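Ribonuclease (Chelonia mydas, PDB 2ZPO) probably cleaves RNA on the 3' side of pyrimidine nucleotides, as a secreted, disulfide-bonded endonuclease of the pancreatic ribonuclease family found in turtle egg white. Local coordinates at residues V47-A52 / A74-T79; G67-S72 / R102-C107. All blocks are in the same frame, centred on the assembly; numbering follows the deposited sequence.

Interaction 1 (V47-A52 / A74-T79); sequences VHASAA and ASFALT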
loop_
_atom_site.group_PDB
_atom_site.type_symbol
_atom_site.label_atom_id
_atom_site.label_comp_id
_atom_site.label_asym_id
_atom_site.label_seq_id
_atom_site.Cartn_x
_atom_site.Cartn_y
_atom_site.Cartn_z
ATOM N N VAL A 47 2.504 -3.108 -1.093
ATOM C CA VAL A 47 2.772 -4.419 -0.507
ATOM C C VAL A 47 3.178 -5.344 -1.660
ATOM O O VAL A 47 2.455 -5.444 -2.649
ATOM C CB VAL A 47 1.511 -4.981 0.215
ATOM C CG1 VAL A 47 1.835 -6.313 0.830
ATOM C CG2 VAL A 47 0.980 -3.996 1.295
ATOM N N HIS A 48 4.310 -6.050 -1.515
ATOM C CA HIS A 48 4.826 -6.933 -2.589
ATOM C C HIS A 48 4.442 -8.377 -2.313
ATOM O O HIS A 48 5.274 -9.241 -2.004
ATOM C CB HIS A 48 6.340 -6.742 -2.775
ATOM C CG HIS A 48 6.722 -5.301 -2.841
ATOM N ND1 HIS A 48 6.124 -4.424 -3.725
ATOM C CD2 HIS A 48 7.569 -4.560 -2.079
ATOM C CE1 HIS A 48 6.620 -3.210 -3.532
ATOM N NE2 HIS A 48 7.496 -3.269 -2.540
ATOM N N ALA A 49 3.144 -8.623 -2.408
ATOM C CA ALA A 49 2.574 -9.972 -2.300
ATOM C C ALA A 49 1.349 -9.947 -3.210
ATOM O O ALA A 49 0.842 -8.884 -3.561
ATOM C CB ALA A 49 2.145 -10.254 -0.876
ATOM N N SER A 50 0.869 -11.122 -3.573
ATOM C CA SER A 50 -0.285 -11.178 -4.465
ATOM C C SER A 50 -1.582 -10.703 -3.807
ATOM O O SER A 50 -1.734 -10.672 -2.578
ATOM C CB SER A 50 -0.473 -12.608 -4.982
ATOM O OG SER A 50 -0.930 -13.468 -3.971
ATOM N N ALA A 51 -2.546 -10.354 -4.660
ATOM C CA ALA A 51 -3.858 -9.997 -4.159
ATOM C C ALA A 51 -4.438 -11.097 -3.280
ATOM O O ALA A 51 -5.024 -10.813 -2.238
ATOM C CB ALA A 51 -4.802 -9.664 -5.345
ATOM N N ALA A 52 -4.261 -12.365 -3.692
ATOM C CA ALA A 52 -4.718 -13.521 -2.921
ATOM C C ALA A 52 -4.033 -13.600 -1.557
ATOM O O ALA A 52 -4.677 -13.805 -0.547
ATOM C CB ALA A 52 -4.513 -14.815 -3.710
ATOM N N ALA A 74 1.254 -13.332 8.228
ATOM C CA ALA A 74 2.541 -13.203 7.544
ATOM C C ALA A 74 3.151 -11.789 7.600
ATOM O O ALA A 74 2.437 -10.776 7.674
ATOM C CB ALA A 74 2.379 -13.652 6.085
ATOM N N SER A 75 4.484 -11.726 7.550
ATOM C CA SER A 75 5.194 -10.495 7.241
ATOM C C SER A 75 5.310 -10.419 5.712
ATOM O O SER A 75 5.393 -11.466 5.024
ATOM C CB SER A 75 6.592 -10.512 7.876
ATOM O OG SER A 75 6.528 -10.306 9.292
ATOM N N PHE A 76 5.255 -9.200 5.180
ATOM C CA PHE A 76 5.312 -8.955 3.747
ATOM C C PHE A 76 6.439 -7.996 3.398
ATOM O O PHE A 76 6.761 -7.140 4.201
ATOM C CB PHE A 76 3.998 -8.312 3.266
ATOM C CG PHE A 76 2.800 -9.200 3.422
ATOM C CD1 PHE A 76 1.928 -9.025 4.482
ATOM C CD2 PHE A 76 2.570 -10.255 2.531
ATOM C CE1 PHE A 76 0.821 -9.862 4.641
ATOM C CE2 PHE A 76 1.461 -11.093 2.703
ATOM C CZ PHE A 76 0.574 -10.871 3.743
ATOM N N ALA A 77 7.030 -8.168 2.209
ATOM C CA ALA A 77 7.914 -7.139 1.655
ATOM C C ALA A 77 7.049 -5.897 1.382
ATOM O O ALA A 77 5.985 -5.984 0.753
ATOM C CB ALA A 77 8.547 -7.621 0.363
ATOM N N LEU A 78 7.523 -4.738 1.831
ATOM C CA LEU A 78 6.816 -3.452 1.702
ATOM C C LEU A 78 7.728 -2.369 1.179
ATOM O O LEU A 78 8.934 -2.378 1.463
ATOM C CB LEU A 78 6.314 -2.980 3.069
ATOM C CG LEU A 78 5.462 -3.911 3.914
ATOM C CD1 LEU A 78 5.119 -3.229 5.210
ATOM C CD2 LEU A 78 4.177 -4.316 3.174
ATOM N N THR A 79 7.160 -1.444 0.411
ATOM C CA THR A 79 7.842 -0.179 0.149
ATOM C C THR A 79 6.905 0.937 0.583
ATOM O O THR A 79 5.723 0.968 0.182
ATOM C CB THR A 79 8.186 -0.003 -1.334
ATOM O OG1 THR A 79 8.953 -1.138 -1.755
ATOM C CG2 THR A 79 9.013 1.295 -1.571
HETATM O O HOH W 1 5.886 -10.429 0.491
#
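His-48 carries this contact with both its backbone and its ring. Its N-H donates to Ala-77 O at 2.8 Å and 170°, so the bond is nearly straight, and it lies in the carbonyl plane. CG is anti to the carbonyl carbon (chi1 -47°), which brings the imidazole alongside strand 69-83. NE2 then meets Thr-79 OG1 at 2.7 Å, in the plane of the ring and at its edge. Either atom could be the donor. Thr-79 OG1 stands beside its own backbone N, anti to the carbonyl carbon, and it also bonds Arg-16 NH2. His-48 ND1 bonds Asp-13 O, so both ring nitrogens have partners and the rotation of the ring is fixed.

Val-47 pairs with Leu-78 as an antiparallel non-hydrogen-bonded pair. The two side chains lie side by side on the same face of the sheet. Val-47 CG1 is anti to the backbone N and reaches Phe-76 CB at 3.8 Å. The other branch, CG2, packs on Leu-78 CD2 at 3.7 Å. Ala-49 CB points toward Phe-76 and touches ring atom CD2 at 3.4 Å. A water bridges the two backbones: it donates to His-48 O at 2.8 Å and accepts from Ala-77 N at 3.1 Å. Ser-50 is the N-cap of the next helix, with OG bonded to Ser-53 N.

The contact joins residues 47-49 to strand 69-83 in the antiparallel sheet of the ribonuclease A fold. Val-47 also bonds the backbone of His-11, the probable proton acceptor, at the end of helix 3-11. On its other side strand 69-83 pairs with strand 94-108, and Tyr-115 of strand 111-118 touches both Val-47 and Leu-78.

Interaction 2 (G67-S72 / R102-C107); sequences GNLRDS and RIRIAC. With GOL (glycerol), chain G.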
loop_
_atom_site.group_PDB
_atom_site.type_symbol
_atom_site.label_atom_id
_atom_site.label_comp_id
_atom_site.label_asym_id
_atom_site.label_seq_id
_atom_site.Cartn_x
_atom_site.Cartn_y
_atom_site.Cartn_z
ATOM N N GLY A 67 -12.671 -3.286 15.433
ATOM C CA GLY A 67 -13.518 -2.747 14.383
ATOM C C GLY A 67 -13.429 -3.641 13.158
ATOM O O GLY A 67 -13.598 -4.849 13.276
ATOM N N ASN A 68 -13.132 -3.042 12.007
ATOM C CA ASN A 68 -13.001 -3.808 10.761
ATOM C C ASN A 68 -11.546 -4.084 10.361
ATOM O O ASN A 68 -11.287 -4.475 9.203
ATOM C CB ASN A 68 -13.781 -3.202 9.582
ATOM C CG ASN A 68 -13.194 -1.902 9.048
ATOM O OD1 ASN A 68 -13.648 -1.418 8.001
ATOM N ND2 ASN A 68 -12.218 -1.318 9.736
ATOM N N LEU A 69 -10.635 -3.858 11.312
ATOM C CA LEU A 69 -9.197 -3.953 11.061
ATOM C C LEU A 69 -8.756 -5.386 11.334
ATOM O O LEU A 69 -9.325 -6.071 12.186
ATOM C CB LEU A 69 -8.439 -3.019 12.001
ATOM C CG LEU A 69 -8.718 -1.525 11.788
ATOM C CD1 LEU A 69 -7.897 -0.693 12.744
ATOM C CD2 LEU A 69 -8.479 -1.094 10.362
ATOM N N ARG A 70 -7.757 -5.836 10.582
ATOM C CA ARG A 70 -7.247 -7.190 10.753
ATOM C C ARG A 70 -5.755 -7.082 10.629
ATOM O O ARG A 70 -5.265 -6.322 9.790
ATOM C CB ARG A 70 -7.700 -8.110 9.619
ATOM C CG ARG A 70 -9.191 -8.063 9.256
ATOM C CD ARG A 70 -9.916 -9.141 9.953
ATOM N NE ARG A 70 -9.442 -10.495 9.655
ATOM C CZ ARG A 70 -9.893 -11.553 10.318
ATOM N NH1 ARG A 70 -10.806 -11.373 11.284
ATOM N NH2 ARG A 70 -9.440 -12.773 10.051
ATOM N N ASP A 71 -5.049 -7.891 11.399
ATOM C CA ASP A 71 -3.597 -7.975 11.313
ATOM C C ASP A 71 -3.187 -9.258 10.587
ATOM O O ASP A 71 -3.730 -10.341 10.871
ATOM C CB ASP A 71 -3.019 -8.006 12.720
ATOM C CG ASP A 71 -3.160 -6.687 13.431
ATOM O OD1 ASP A 71 -3.430 -5.683 12.749
ATOM O OD2 ASP A 71 -2.991 -6.654 14.671
ATOM N N SER A 72 -2.257 -9.135 9.655
ATOM C CA SER A 72 -1.792 -10.325 8.901
ATOM C C SER A 72 -0.978 -11.273 9.738
ATOM O O SER A 72 -0.257 -10.867 10.635
ATOM C CB SER A 72 -0.942 -9.912 7.703
ATOM O OG SER A 72 0.268 -9.290 8.087
ATOM N N ARG A 102 4.599 -7.410 9.216
ATOM C CA ARG A 102 3.157 -7.701 9.202
ATOM C C ARG A 102 2.407 -6.392 8.965
ATOM O O ARG A 102 2.918 -5.289 9.212
ATOM C CB ARG A 102 2.691 -8.375 10.509
ATOM C CG ARG A 102 3.376 -9.739 10.769
ATOM C CD ARG A 102 3.154 -10.236 12.203
ATOM N NE ARG A 102 1.750 -10.351 12.554
ATOM C CZ ARG A 102 1.148 -9.771 13.589
ATOM N NH1 ARG A 102 1.825 -9.022 14.452
ATOM N NH2 ARG A 102 -0.146 -9.983 13.783
ATOM N N ILE A 103 1.185 -6.519 8.471
ATOM C CA ILE A 103 0.384 -5.337 8.144
ATOM C C ILE A 103 -1.018 -5.413 8.744
ATOM O O ILE A 103 -1.553 -6.511 8.984
ATOM C CB ILE A 103 0.281 -5.077 6.599
ATOM C CG1 ILE A 103 -0.414 -6.238 5.870
ATOM C CG2 ILE A 103 1.678 -4.788 6.023
ATOM C CD1 ILE A 103 -0.730 -5.986 4.387
ATOM N N ARG A 104 -1.608 -4.219 8.930
ATOM C CA ARG A 104 -2.959 -4.060 9.468
ATOM C C ARG A 104 -3.760 -3.393 8.372
ATOM O O ARG A 104 -3.375 -2.316 7.884
ATOM C CB ARG A 104 -2.944 -3.175 10.738
ATOM C CG ARG A 104 -4.333 -2.926 11.310
ATOM C CD ARG A 104 -4.293 -2.257 12.661
ATOM N NE ARG A 104 -3.782 -3.198 13.654
ATOM C CZ ARG A 104 -3.507 -2.883 14.908
ATOM N NH1 ARG A 104 -3.707 -1.630 15.325
ATOM N NH2 ARG A 104 -3.037 -3.818 15.723
ATOM N N ILE A 105 -4.785 -4.082 7.915
ATOM C CA ILE A 105 -5.659 -3.548 6.858
ATOM C C ILE A 105 -7.123 -3.476 7.360
ATOM O O ILE A 105 -7.448 -4.066 8.375
ATOM C CB ILE A 105 -5.549 -4.379 5.523
ATOM C CG1 ILE A 105 -6.055 -5.818 5.712
ATOM C CG2 ILE A 105 -4.107 -4.358 5.016
ATOM C CD1 ILE A 105 -6.088 -6.632 4.391
ATOM N N ALA A 106 -7.965 -2.722 6.654
ATOM C CA ALA A 106 -9.410 -2.764 6.907
ATOM C C ALA A 106 -10.032 -3.677 5.887
ATOM O O ALA A 106 -9.745 -3.563 4.679
ATOM C CB ALA A 106 -10.017 -1.373 6.780
ATOM N N CYS A 107 -10.883 -4.580 6.366
ATOM C CA CYS A 107 -11.646 -5.459 5.489
ATOM C C CYS A 107 -13.144 -5.135 5.514
ATOM O O CYS A 107 -13.690 -4.572 6.498
ATOM C CB CYS A 107 -11.409 -6.929 5.821
ATOM S SG CYS A 107 -9.653 -7.464 5.715
HETATM C C1 GOL G . -0.740 -7.598 18.577
HETATM O O1 GOL G . -0.615 -6.397 19.313
HETATM C C2 GOL G . 0.094 -7.604 17.293
HETATM O O2 GOL G . 0.986 -6.511 17.225
HETATM C C3 GOL G . -0.832 -7.544 16.087
HETATM O O3 GOL G . -1.829 -8.541 16.167
HETATM O O HOH W 2 -15.500 -2.608 6.674
HETATM O O HOH W 3 -2.405 -11.612 13.053
#
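Strands 69-72 and 102-107 form an antiparallel ladder in the beta hairpin of strands 69-83 and 94-108, part of the ribonuclease A fold. Arg-102 takes part through its side chain. This bends at chi3, and NE donates to Ser-72 O at 2.8 Å, 22° out of the guanidinium plane. Ile-103 N bonds Ser-72 OG, whose crowded position between backbone N and carbonyl carbon (chi1 65°) places it there. Ile-103 O takes Ser-72 N in return. Ser-72 OG is also bonded to Ala-74 O.

Arg-104 faces Asp-71 in a non-hydrogen-bonded pair. CG is anti to the backbone N, and the two side chains run side by side. NE meets the syn lone pair of Asp-71 OD1 at 2.7 Å and 175°. NH2 also donates to OD2, whose place is less certain. Carboxylate and guanidinium are nearly coplanar in this salt bridge. Ile-105 and Arg-70 exchange two backbone bonds, N to O each way. Ala-106 pairs with Leu-69, its CB 3.9 Å from Leu-69 CD2; its side chain lies near His-114, the probable proton donor.

Cys-107 closes the ladder with its N-H on Asn-68 O at 2.9 Å. It is disulfide-bonded to Cys-58. Arg-70 CG, anti to the carbonyl carbon, rests against Cys-107 SG at 3.6 Å; bends at chi2 and chi3 then carry NE to Ile-57 O.

Interactions 1 and 2 have centres 13 Å apart and share strand 69-83. Along the chain the order is 47-52, 67-72, 74-79, 102-107, so the segments of the two contacts alternate. The chain turns a corner at Ala-74. Residues 67-72 lie before it and residues 74-79 after it. The contacts touch directly where Leu-78 CD2 meets Ile-103 CG2 at 3.8 Å and Phe-76 CD1 meets Ile-103 CG1. Strand 94-108, paired with strand 69-83 on both sides of the corner, joins the two contacts. Interaction 1 lies near His-11 and interaction 2 near His-114, so the shared strands link the surroundings of both probable catalytic histidines.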